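Local coordinates for nuclease-like protein (Chaetomium thermophilum, PDB 6GRB), which probably acts as a structure-selective nuclease, the junction-resolving enzyme GEN1, cutting four-way DNA junctions and 5'-flaps with the help of bound metal ions, at residues 151-156 with 169-174. Numbering follows the deposited sequence.
Sequences VTLRDW and VTLHDA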
ATOM      1  N   VAL A 151       7.834  -5.869  -4.512  1.00 61.60           N
ATOM      2  CA  VAL A 151       7.257  -4.614  -4.979  1.00 59.47           C
ATOM      3  C   VAL A 151       6.768  -3.845  -3.764  1.00 58.65           C
ATOM      4  O   VAL A 151       5.761  -4.224  -3.148  1.00 57.78           O
ATOM      5  CB  VAL A 151       6.103  -4.835  -5.963  1.00 57.46           C
ATOM      6  CG1 VAL A 151       5.503  -3.480  -6.342  1.00 55.51           C
ATOM      7  CG2 VAL A 151       6.596  -5.604  -7.189  1.00 57.83           C
ATOM      8  N   THR A 152       7.454  -2.753  -3.420  1.00 57.85           N
ATOM      9  CA  THR A 152       7.076  -1.977  -2.249  1.00 56.86           C
ATOM     10  C   THR A 152       6.703  -0.555  -2.662  1.00 55.41           C
ATOM     11  O   THR A 152       7.349   0.037  -3.530  1.00 55.72           O
ATOM     12  CB  THR A 152       8.192  -1.984  -1.194  1.00 58.58           C
ATOM     13  OG1 THR A 152       7.658  -1.490   0.037  1.00 57.74           O
ATOM     14  CG2 THR A 152       9.335  -1.115  -1.601  1.00 59.68           C
ATOM     15  N   LEU A 153       5.617  -0.043  -2.070  1.00 55.82           N
ATOM     16  CA  LEU A 153       5.087   1.277  -2.380  1.00 54.79           C
ATOM     17  C   LEU A 153       5.033   2.123  -1.120  1.00 55.12           C
ATOM     18  O   LEU A 153       4.836   1.611  -0.014  1.00 55.36           O
ATOM     19  CB  LEU A 153       3.692   1.224  -2.979  1.00 53.23           C
ATOM     20  CG  LEU A 153       3.317   0.076  -3.901  1.00 52.87           C
ATOM     21  CD1 LEU A 153       1.801   0.116  -4.103  1.00 51.44           C
ATOM     22  CD2 LEU A 153       4.064   0.115  -5.238  1.00 53.31           C
ATOM     23  N   ARG A 154       5.198   3.430  -1.307  1.00 57.46           N
ATOM     24  CA  ARG A 154       5.126   4.377  -0.210  1.00 58.16           C
ATOM     25  C   ARG A 154       4.515   5.676  -0.733  1.00 57.80           C
ATOM     26  O   ARG A 154       4.384   5.884  -1.945  1.00 57.13           O
ATOM     27  CB  ARG A 154       6.513   4.617   0.409  1.00 59.84           C
ATOM     28  CG  ARG A 154       7.527   5.132  -0.580  1.00 60.29           C
ATOM     29  CD  ARG A 154       8.944   5.287   0.007  1.00 62.12           C
ATOM     30  NE  ARG A 154       9.825   5.933  -0.979  1.00 62.43           N
ATOM     31  CZ  ARG A 154      10.225   7.203  -0.918  1.00 62.87           C
ATOM     32  NH1 ARG A 154       9.854   7.973   0.099  1.00 63.20           N
ATOM     33  NH2 ARG A 154      11.008   7.697  -1.869  1.00 63.07           N
ATOM     34  N   ASP A 155       4.135   6.549   0.204  1.00 59.83           N
ATOM     35  CA  ASP A 155       3.838   7.944  -0.099  1.00 60.12           C
ATOM     36  C   ASP A 155       2.638   8.057  -1.039  1.00 59.15           C
ATOM     37  O   ASP A 155       2.717   8.632  -2.128  1.00 58.86           O
ATOM     38  CB  ASP A 155       5.073   8.650  -0.676  1.00 60.64           C
ATOM     39  CG  ASP A 155       4.819  10.117  -0.981  1.00 60.94           C
ATOM     40  OD1 ASP A 155       3.813  10.679  -0.487  1.00 61.12           O
ATOM     41  OD2 ASP A 155       5.648  10.724  -1.707  1.00 61.14           O
ATOM     42  N   TRP A 156       1.531   7.453  -0.632  1.00 63.41           N
ATOM     43  CA  TRP A 156       0.267   7.630  -1.337  1.00 62.85           C
ATOM     44  C   TRP A 156      -0.222   9.056  -1.091  1.00 64.15           C
ATOM     45  O   TRP A 156      -0.640   9.393   0.019  1.00 65.18           O
ATOM     46  CB  TRP A 156      -0.742   6.601  -0.840  1.00 61.88           C
ATOM     47  CG  TRP A 156      -2.020   6.546  -1.570  1.00 61.01           C
ATOM     48  CD1 TRP A 156      -2.275   6.977  -2.856  1.00 60.99           C
ATOM     49  CD2 TRP A 156      -3.242   6.001  -1.076  1.00 59.94           C
ATOM     50  NE1 TRP A 156      -3.595   6.723  -3.182  1.00 60.33           N
ATOM     51  CE2 TRP A 156      -4.208   6.131  -2.107  1.00 59.59           C
ATOM     52  CE3 TRP A 156      -3.612   5.393   0.127  1.00 59.21           C
ATOM     53  CZ2 TRP A 156      -5.520   5.687  -1.960  1.00 58.68           C
ATOM     54  CZ3 TRP A 156      -4.933   4.939   0.275  1.00 58.13           C
ATOM     55  CH2 TRP A 156      -5.865   5.097  -0.760  1.00 57.95           C
ATOM     56  N   VAL A 169       1.556   6.810  -5.920  1.00 57.71           N
ATOM     57  CA  VAL A 169       2.463   6.180  -4.969  1.00 58.06           C
ATOM     58  C   VAL A 169       3.849   6.163  -5.596  1.00 58.58           C
ATOM     59  O   VAL A 169       4.017   6.327  -6.806  1.00 58.39           O
ATOM     60  CB  VAL A 169       2.057   4.736  -4.586  1.00 57.36           C
ATOM     61  CG1 VAL A 169       0.675   4.703  -3.919  1.00 56.85           C
ATOM     62  CG2 VAL A 169       2.098   3.839  -5.825  1.00 56.78           C
ATOM     63  N   THR A 170       4.840   5.909  -4.747  1.00 58.59           N
ATOM     64  CA  THR A 170       6.232   5.765  -5.159  1.00 59.45           C
ATOM     65  C   THR A 170       6.611   4.283  -5.109  1.00 59.70           C
ATOM     66  O   THR A 170       6.591   3.667  -4.032  1.00 60.04           O
ATOM     67  CB  THR A 170       7.141   6.616  -4.260  1.00 60.63           C
ATOM     68  OG1 THR A 170       6.800   8.002  -4.415  1.00 60.59           O
ATOM     69  CG2 THR A 170       8.587   6.424  -4.634  1.00 61.73           C
ATOM     70  N   LEU A 171       6.920   3.708  -6.280  1.00 60.95           N
ATOM     71  CA  LEU A 171       7.154   2.271  -6.417  1.00 61.38           C
ATOM     72  C   LEU A 171       8.642   1.990  -6.344  1.00 63.14           C
ATOM     73  O   LEU A 171       9.434   2.637  -7.034  1.00 63.60           O
ATOM     74  CB  LEU A 171       6.613   1.710  -7.740  1.00 60.60           C
ATOM     75  CG  LEU A 171       6.780   0.187  -8.018  1.00 61.17           C
ATOM     76  CD1 LEU A 171       5.682  -0.279  -8.963  1.00 59.93           C
ATOM     77  CD2 LEU A 171       8.126  -0.247  -8.589  1.00 62.67           C
ATOM     78  N   HIS A 172       9.008   1.015  -5.536  1.00 60.06           N
ATOM     79  CA  HIS A 172      10.365   0.502  -5.489  0.50 62.11           C
ATOM     80  C   HIS A 172      10.342  -0.989  -5.792  1.00 62.93           C
ATOM     81  O   HIS A 172       9.451  -1.716  -5.337  1.00 62.46           O
ATOM     82  CB  HIS A 172      11.011   0.763  -4.135  0.50 63.40           C
ATOM     83  CG  HIS A 172      11.493   2.168  -3.960  0.50 63.33           C
ATOM     84  ND1 HIS A 172      12.731   2.587  -4.396  0.50 64.52           N
ATOM     85  CD2 HIS A 172      10.907   3.248  -3.391  0.50 62.36           C
ATOM     86  CE1 HIS A 172      12.888   3.864  -4.100  0.50 64.25           C
ATOM     87  NE2 HIS A 172      11.794   4.291  -3.496  0.50 63.04           N
ATOM     88  N   ASP A 173      11.324  -1.430  -6.568  1.00 68.05           N
ATOM     89  CA  ASP A 173      11.403  -2.797  -7.056  1.00 68.78           C
ATOM     90  C   ASP A 173      12.722  -3.380  -6.573  1.00 71.24           C
ATOM     91  O   ASP A 173      13.792  -2.923  -6.986  1.00 71.92           O
ATOM     92  CB  ASP A 173      11.299  -2.812  -8.587  1.00 67.60           C
ATOM     93  CG  ASP A 173      11.038  -4.204  -9.159  1.00 67.67           C
ATOM     94  OD1 ASP A 173      10.029  -4.359  -9.868  1.00 66.13           O
ATOM     95  OD2 ASP A 173      11.840  -5.129  -8.925  1.00 69.23           O
ATOM     96  N   ALA A 174      12.637  -4.384  -5.696  1.00 68.34           N
ATOM     97  CA  ALA A 174      13.834  -5.070  -5.215  1.00 70.63           C
ATOM     98  C   ALA A 174      14.649  -5.679  -6.352  1.00 70.65           C
ATOM     99  O   ALA A 174      15.881  -5.743  -6.270  1.00 72.06           O
ATOM    100  CB  ALA A 174      13.440  -6.145  -4.210  1.00 71.42           C
TER
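The antiparallel beta hairpin of the PIN-like nuclease core, formed by strands 151-157 and 168-173 in the XPG I-region, pairs Thr-152 with His-172 and Arg-154 with Thr-170 as its hydrogen-bonded pairs. Strand 136-138 flanks it on one side and strand 14-17 on the other, so both strands are internal to the mixed sheet. The bonds at Thr-152 are nearly straight, His-172 N reaching Thr-152 O at 2.8 Å. At the second pair the bond from Arg-154 N to Thr-170 O is longer (3.1 Å) and more bent (148°), its donor tilted from the carbonyl plane; the same oxygen also receives a CA-H...O contact from Leu-153.

Leu-153 and Leu-171 lie on the sheet face toward helix 18-29, where Leu-153 CD2 rests 3.9 Å from Leu-171 CG. On the other face, Thr-152 CG2 packs 3.6 Å from His-172 CB. Arg-154 CG sits between its backbone N and carbonyl carbon (chi1 58°), and the chain runs extended from there to NE, side by side with Thr-170. Thr-170 CB lies over one face of the guanidinium, while His-172, in the one conformer described, brings its ring to the edge. Arg-154 NH2 also donates to Ser-12 O, and the side chain makes a cation-pi contact with Tyr-7 and packs on a DNA phosphate, near the metal-binding Asp-141. An alanine here would probably leave Ser-12 O without this donor, Tyr-7 and the DNA phosphate without the positive charge beside them, and a gap beside Thr-170 CB and CG2. The return bond of this pair, from Thr-170 N to Arg-154 O, is short at 2.8 Å and nearly straight (170°).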